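Alr1010 protein (Nostoc, PDB 3URG) probably binds calcium as a cyanobacterial calcium-binding protein of the CcbP family. Local coordinates at residues Arg26-Thr29 with Arg30-Arg33; Thr114-Leu117 with Ser118-Glu121. One frame throughout, in Å; residues are numbered along the deposited sequence.

Contact 1. Residues Arg26-Thr29 with Arg30-Arg33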
ATOM      1  N   ARG A  26      13.246 -13.762  -4.608  1.00 49.21           N
ATOM      2  CA  ARG A  26      12.089 -13.809  -5.488  1.00 47.61           C
ATOM      3  C   ARG A  26      11.021 -14.731  -4.916  1.00 44.10           C
ATOM      4  O   ARG A  26      11.329 -15.806  -4.382  1.00 42.98           O
ATOM      5  CB  ARG A  26      12.498 -14.281  -6.884  1.00 41.96           C
ATOM      6  CG  ARG A  26      13.061 -13.173  -7.759  1.00 41.76           C
ATOM      7  CD  ARG A  26      13.479 -13.704  -9.125  1.00 40.64           C
ATOM      8  NE  ARG A  26      12.330 -14.126  -9.929  1.00 44.06           N
ATOM      9  CZ  ARG A  26      11.740 -13.362 -10.844  1.00 47.21           C
ATOM     10  NH1 ARG A  26      12.185 -12.129 -11.055  1.00 43.34           N
ATOM     11  NH2 ARG A  26      10.704 -13.817 -11.541  1.00 37.24           N
ATOM     12  N   ASP A  27       9.768 -14.293  -5.003  1.00 37.07           N
ATOM     13  CA  ASP A  27       8.625 -15.150  -4.712  1.00 37.45           C
ATOM     14  C   ASP A  27       7.852 -15.267  -6.019  1.00 37.00           C
ATOM     15  O   ASP A  27       7.197 -14.311  -6.436  1.00 35.11           O
ATOM     16  CB  ASP A  27       7.739 -14.542  -3.613  1.00 42.11           C
ATOM     17  CG  ASP A  27       6.521 -15.413  -3.284  1.00 43.09           C
ATOM     18  OD1 ASP A  27       5.955 -16.044  -4.196  1.00 40.66           O
ATOM     19  OD2 ASP A  27       6.126 -15.461  -2.109  1.00 49.24           O
ATOM     20  N   GLU A  28       7.928 -16.428  -6.666  1.00 36.06           N
ATOM     21  CA  GLU A  28       7.408 -16.562  -8.029  1.00 37.59           C
ATOM     22  C   GLU A  28       5.887 -16.460  -8.102  1.00 40.29           C
ATOM     23  O   GLU A  28       5.337 -16.033  -9.108  1.00 35.82           O
ATOM     24  CB  GLU A  28       7.901 -17.860  -8.684  1.00 38.20           C
ATOM     25  CG  GLU A  28       9.413 -17.951  -8.807  1.00 39.36           C
ATOM     26  CD  GLU A  28      10.015 -16.797  -9.599  1.00 43.29           C
ATOM     27  OE1 GLU A  28       9.298 -16.183 -10.420  1.00 41.24           O
ATOM     28  OE2 GLU A  28      11.213 -16.509  -9.403  1.00 42.57           O
ATOM     29  N   THR A  29       5.198 -16.843  -7.035  1.00 38.10           N
ATOM     30  CA  THR A  29       3.752 -16.674  -7.020  1.00 34.99           C
ATOM     31  C   THR A  29       3.399 -15.182  -7.087  1.00 38.19           C
ATOM     32  O   THR A  29       2.528 -14.769  -7.855  1.00 35.20           O
ATOM     33  CB  THR A  29       3.129 -17.301  -5.760  1.00 41.23           C
ATOM     34  OG1 THR A  29       3.489 -18.684  -5.691  1.00 42.10           O
ATOM     35  CG2 THR A  29       1.612 -17.175  -5.801  1.00 44.05           C
ATOM     36  N   ARG A  30       4.096 -14.370  -6.298  1.00 35.73           N
ATOM     37  CA  ARG A  30       3.843 -12.928  -6.310  1.00 31.12           C
ATOM     38  C   ARG A  30       4.288 -12.308  -7.649  1.00 34.73           C
ATOM     39  O   ARG A  30       3.588 -11.467  -8.221  1.00 33.34           O
ATOM     40  CB  ARG A  30       4.526 -12.237  -5.127  1.00 28.54           C
ATOM     41  CG  ARG A  30       4.057 -12.733  -3.740  1.00 34.98           C
ATOM     42  CD  ARG A  30       4.402 -11.752  -2.598  1.00 35.45           C
ATOM     43  NE  ARG A  30       4.154 -12.373  -1.291  1.00 37.44           N
ATOM     44  CZ  ARG A  30       2.960 -12.421  -0.708  1.00 37.15           C
ATOM     45  NH1 ARG A  30       1.919 -11.857  -1.306  1.00 28.89           N
ATOM     46  NH2 ARG A  30       2.798 -13.033   0.463  1.00 40.50           N
ATOM     47  N   GLU A  31       5.442 -12.739  -8.149  1.00 36.32           N
ATOM     48  CA  GLU A  31       5.933 -12.259  -9.440  1.00 34.87           C
ATOM     49  C   GLU A  31       4.922 -12.523 -10.558  1.00 35.34           C
ATOM     50  O   GLU A  31       4.640 -11.645 -11.366  1.00 32.62           O
ATOM     51  CB  GLU A  31       7.293 -12.895  -9.782  1.00 34.45           C
ATOM     52  CG  GLU A  31       8.422 -12.520  -8.807  1.00 40.56           C
ATOM     53  CD  GLU A  31       8.955 -11.109  -9.020  1.00 39.72           C
ATOM     54  OE1 GLU A  31       8.638 -10.482 -10.061  1.00 38.93           O
ATOM     55  OE2 GLU A  31       9.700 -10.628  -8.144  1.00 38.07           O
ATOM     56  N   HIS A  32       4.378 -13.733 -10.613  1.00 35.34           N
ATOM     57  CA  HIS A  32       3.409 -14.061 -11.663  1.00 34.68           C
ATOM     58  C   HIS A  32       2.189 -13.153 -11.564  1.00 29.99           C
ATOM     59  O   HIS A  32       1.689 -12.649 -12.566  1.00 38.08           O
ATOM     60  CB  HIS A  32       2.964 -15.522 -11.552  1.00 37.62           C
ATOM     61  CG  HIS A  32       1.961 -15.933 -12.584  1.00 35.82           C
ATOM     62  ND1 HIS A  32       2.287 -16.102 -13.913  1.00 41.08           N
ATOM     63  CD2 HIS A  32       0.645 -16.237 -12.481  1.00 41.24           C
ATOM     64  CE1 HIS A  32       1.213 -16.477 -14.584  1.00 42.95           C
ATOM     65  NE2 HIS A  32       0.202 -16.560 -13.739  1.00 44.31           N
ATOM     66  N   ARG A  33       1.709 -12.959 -10.343  1.00 33.72           N
ATOM     67  CA  ARG A  33       0.505 -12.172 -10.130  1.00 32.48           C
ATOM     68  C   ARG A  33       0.760 -10.707 -10.486  1.00 36.50           C
ATOM     69  O   ARG A  33      -0.070 -10.054 -11.126  1.00 36.94           O
ATOM     70  CB  ARG A  33       0.030 -12.302  -8.682  1.00 36.07           C
ATOM     71  CG  ARG A  33      -1.194 -11.470  -8.369  1.00 34.02           C
ATOM     72  CD  ARG A  33      -1.890 -11.974  -7.102  1.00 39.79           C
ATOM     73  NE  ARG A  33      -0.996 -12.014  -5.945  1.00 34.95           N
ATOM     74  CZ  ARG A  33      -0.651 -13.134  -5.317  1.00 38.83           C
ATOM     75  NH1 ARG A  33      -1.129 -14.297  -5.740  1.00 42.74           N
ATOM     76  NH2 ARG A  33       0.164 -13.094  -4.271  1.00 32.86           N
TER
HETATM   77  O   HOH W   1       6.537 -13.637  -0.183  1.00 52.98           O

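Contact 2. Residues Thr114-Leu117 with Ser118-Glu121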
ATOM      1  N   THR A 114      -3.610  11.177   5.284  1.00 35.21           N
ATOM      2  CA  THR A 114      -3.047  10.394   4.193  1.00 40.49           C
ATOM      3  C   THR A 114      -1.867   9.615   4.750  1.00 40.02           C
ATOM      4  O   THR A 114      -0.994  10.189   5.395  1.00 37.74           O
ATOM      5  CB  THR A 114      -2.584  11.303   3.055  1.00 44.40           C
ATOM      6  OG1 THR A 114      -3.704  12.058   2.576  1.00 49.87           O
ATOM      7  CG2 THR A 114      -2.027  10.481   1.913  1.00 43.69           C
ATOM      8  N   ALA A 115      -1.868   8.303   4.537  1.00 33.72           N
ATOM      9  CA  ALA A 115      -0.818   7.439   5.046  1.00 35.10           C
ATOM     10  C   ALA A 115      -0.268   6.568   3.919  1.00 34.91           C
ATOM     11  O   ALA A 115      -1.028   6.113   3.041  1.00 29.79           O
ATOM     12  CB  ALA A 115      -1.373   6.540   6.155  1.00 31.61           C
ATOM     13  N   LYS A 116       1.041   6.324   3.962  1.00 29.36           N
ATOM     14  CA  LYS A 116       1.666   5.320   3.108  1.00 32.96           C
ATOM     15  C   LYS A 116       1.152   3.918   3.471  1.00 34.81           C
ATOM     16  O   LYS A 116       1.187   3.521   4.636  1.00 30.51           O
ATOM     17  CB  LYS A 116       3.192   5.361   3.266  1.00 36.72           C
ATOM     18  CG  LYS A 116       3.797   6.712   2.938  1.00 44.46           C
ATOM     19  CD  LYS A 116       5.268   6.642   2.605  1.00 56.97           C
ATOM     20  CE  LYS A 116       6.134   6.629   3.837  1.00 62.81           C
ATOM     21  NZ  LYS A 116       7.503   7.118   3.505  1.00 65.22           N
ATOM     22  N   LEU A 117       0.684   3.165   2.478  1.00 27.57           N
ATOM     23  CA  LEU A 117       0.244   1.793   2.729  1.00 26.76           C
ATOM     24  C   LEU A 117       1.351   0.993   3.425  1.00 26.20           C
ATOM     25  O   LEU A 117       1.075   0.126   4.249  1.00 30.36           O
ATOM     26  CB  LEU A 117      -0.164   1.111   1.413  1.00 26.68           C
ATOM     27  CG  LEU A 117      -0.818  -0.267   1.533  1.00 31.15           C
ATOM     28  CD1 LEU A 117      -2.044  -0.213   2.448  1.00 31.18           C
ATOM     29  CD2 LEU A 117      -1.212  -0.797   0.160  1.00 29.67           C
ATOM     30  N   SER A 118       2.603   1.289   3.097  1.00 25.47           N
ATOM     31  CA  SER A 118       3.734   0.550   3.653  1.00 32.77           C
ATOM     32  C   SER A 118       3.901   0.775   5.157  1.00 39.53           C
ATOM     33  O   SER A 118       4.685   0.077   5.809  1.00 36.64           O
ATOM     34  CB  SER A 118       5.033   0.938   2.929  1.00 28.98           C
ATOM     35  OG  SER A 118       5.345   2.301   3.164  1.00 34.56           O
ATOM     36  N   ASP A 119       3.175   1.754   5.696  1.00 34.66           N
ATOM     37  CA  ASP A 119       3.182   2.040   7.141  1.00 27.93           C
ATOM     38  C   ASP A 119       1.950   1.510   7.880  1.00 30.76           C
ATOM     39  O   ASP A 119       1.736   1.817   9.066  1.00 32.39           O
ATOM     40  CB  ASP A 119       3.294   3.542   7.389  1.00 27.51           C
ATOM     41  CG  ASP A 119       4.690   4.084   7.117  1.00 35.13           C
ATOM     42  OD1 ASP A 119       5.659   3.317   7.274  1.00 36.03           O
ATOM     43  OD2 ASP A 119       4.809   5.284   6.777  1.00 35.73           O
ATOM     44  N   ILE A 120       1.157   0.701   7.186  1.00 35.13           N
ATOM     45  CA  ILE A 120      -0.079   0.166   7.741  1.00 30.73           C
ATOM     46  C   ILE A 120       0.036  -1.331   8.020  1.00 33.53           C
ATOM     47  O   ILE A 120       0.400  -2.115   7.143  1.00 34.65           O
ATOM     48  CB  ILE A 120      -1.265   0.355   6.779  1.00 33.47           C
ATOM     49  CG1 ILE A 120      -1.550   1.832   6.533  1.00 35.00           C
ATOM     50  CG2 ILE A 120      -2.516  -0.384   7.314  1.00 36.29           C
ATOM     51  CD1 ILE A 120      -1.967   2.583   7.768  1.00 43.84           C
ATOM     52  N   GLU A 121      -0.305  -1.727   9.238  1.00 29.93           N
ATOM     53  CA  GLU A 121      -0.378  -3.137   9.580  1.00 36.85           C
ATOM     54  C   GLU A 121      -1.863  -3.464   9.745  1.00 37.76           C
ATOM     55  O   GLU A 121      -2.488  -3.030  10.706  1.00 33.59           O
ATOM     56  CB  GLU A 121       0.390  -3.395  10.879  1.00 45.91           C
ATOM     57  CG  GLU A 121       0.659  -4.859  11.177  1.00 68.79           C
ATOM     58  CD  GLU A 121       1.332  -5.072  12.531  1.00 85.93           C
ATOM     59  OE1 GLU A 121       0.786  -4.606  13.560  1.00 87.77           O
ATOM     60  OE2 GLU A 121       2.404  -5.714  12.564  1.00 91.03           O
TER
HETATM   61  O   HOH W   2       2.553   6.998   6.496  1.00 31.80           O
HETATM   62  O   HOH W   3       2.057  -2.632   5.274  1.00 47.77           O

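Contact 1. Residues Arg26-Thr29 with Arg30-Arg33
Asp27 caps the amino end of helix 28-39, and its carboxylate reaches forward to Arg30 in a local contact on the protein surface, where the chain passes from a loop into its first helix. With CG anti to the backbone N (chi1 180°), the carboxylate swings over the first turn. OD1 of Asp27 accepts from Arg30 N at 3.3 Å, met from above the carboxylate plane, and more weakly from Thr29 N. The other oxygen, OD2, forms a long ion pair with Arg30 NE at 3.8 Å; no N-H points at it, and a water bridges the two atoms instead, lying in the guanidinium plane. Arg30 NH1 turns to its stronger partner, Asp135 of helix 127-141. Replacing the aspartate by an alanine is likely to leave the amides of Thr29 and Arg30 without their cap and to take from the Arg30 guanidinium its water-bridged carboxylate.

Behind the cap, helical bonding begins with Glu31 N to Asp27 O (2.9 Å), lying in the carbonyl plane. Arg26 grips Glu28 side-on: NE meets OE2 of Glu28 at 2.7 Å, nearly straight at 173°, while NH2 bonds to OE1. This fixes the guanidinium so that one face lies over Glu31, whose CG is 3.8 Å from Arg26 NH2. The Glu31 carboxylate stacks there, 16° from parallel, while its OE2 accepts from the hydroxyls of Tyr138 and Tyr144. The whole is a helix N-cap made by an aspartate, with a salt bridge beside it.

Contact 2. Residues Thr114-Leu117 with Ser118-Glu121
Lys116 and Asp119 meet across a tight turn between strands 111-116 and 120-122, in a local contact close to the centre of the chain. The turn is closed by two backbone bonds, each spanning three residues. Asp119 N donates to Lys116 O at 2.9 Å, and Ile120 N to Leu117 O at 3.0 Å; both donors sit well above the carbonyl plane. A water lies 3.1 Å from Leu117 O and 2.6 Å from Ile120 O, though with more acceptors around it than it has protons, which of them it serves is not settled.

Another water links the amide N of Lys116, its donor at 3.0 Å, to Asp119 OD2, which accepts from it at 2.8 Å. Asp119 places its carboxylate for this with CG anti to the carbonyl carbon (chi1 -74°), alongside the lysine chain. The two side chains point the same way, and OD2 of Asp119 lies 3.5 Å from CE of Lys116. The ammonium is farther off, so the opposite charges are near without a salt bridge; Asp119 OD1 has a long, weak ion pair with Lys71.

On the buried side the contact is apolar: CD1 of Ile120 approaches CB of Ala115 at 4.3 Å, and Trp68 of strand 64-72 touches both side chains. Backbone bonds of Ala115 with Val100 and Leu117 with Met98, and of Asp119 with Lys69 and Glu121 with Lys67, tie the two ends to different neighbours. This is a short 3-10 turn joining the two outermost strands, as counted within this chain, of a five-stranded antiparallel sheet.

Overall arrangement
Contact 1 comes first along the chain and contact 2 follows much later; their centres are about 22 Å apart and their nearest atoms about 12 Å, so they do not touch. Helix 127-141 lies between them in structural terms: its Asp135 and Tyr138 are polar partners of contact 1, while its Trp136 and Leu140 meet side chains of contact 2. Contact 1 lies at the surface, its centre about 17 Å from that of the chain, against about 6 Å for contact 2. Neither supplies a residue to the observed ligand sites: the Leu117 side chain is about 11 Å from the bound sodium ion and about 13 Å from the 5-mercapto-2-nitro-benzoic acid.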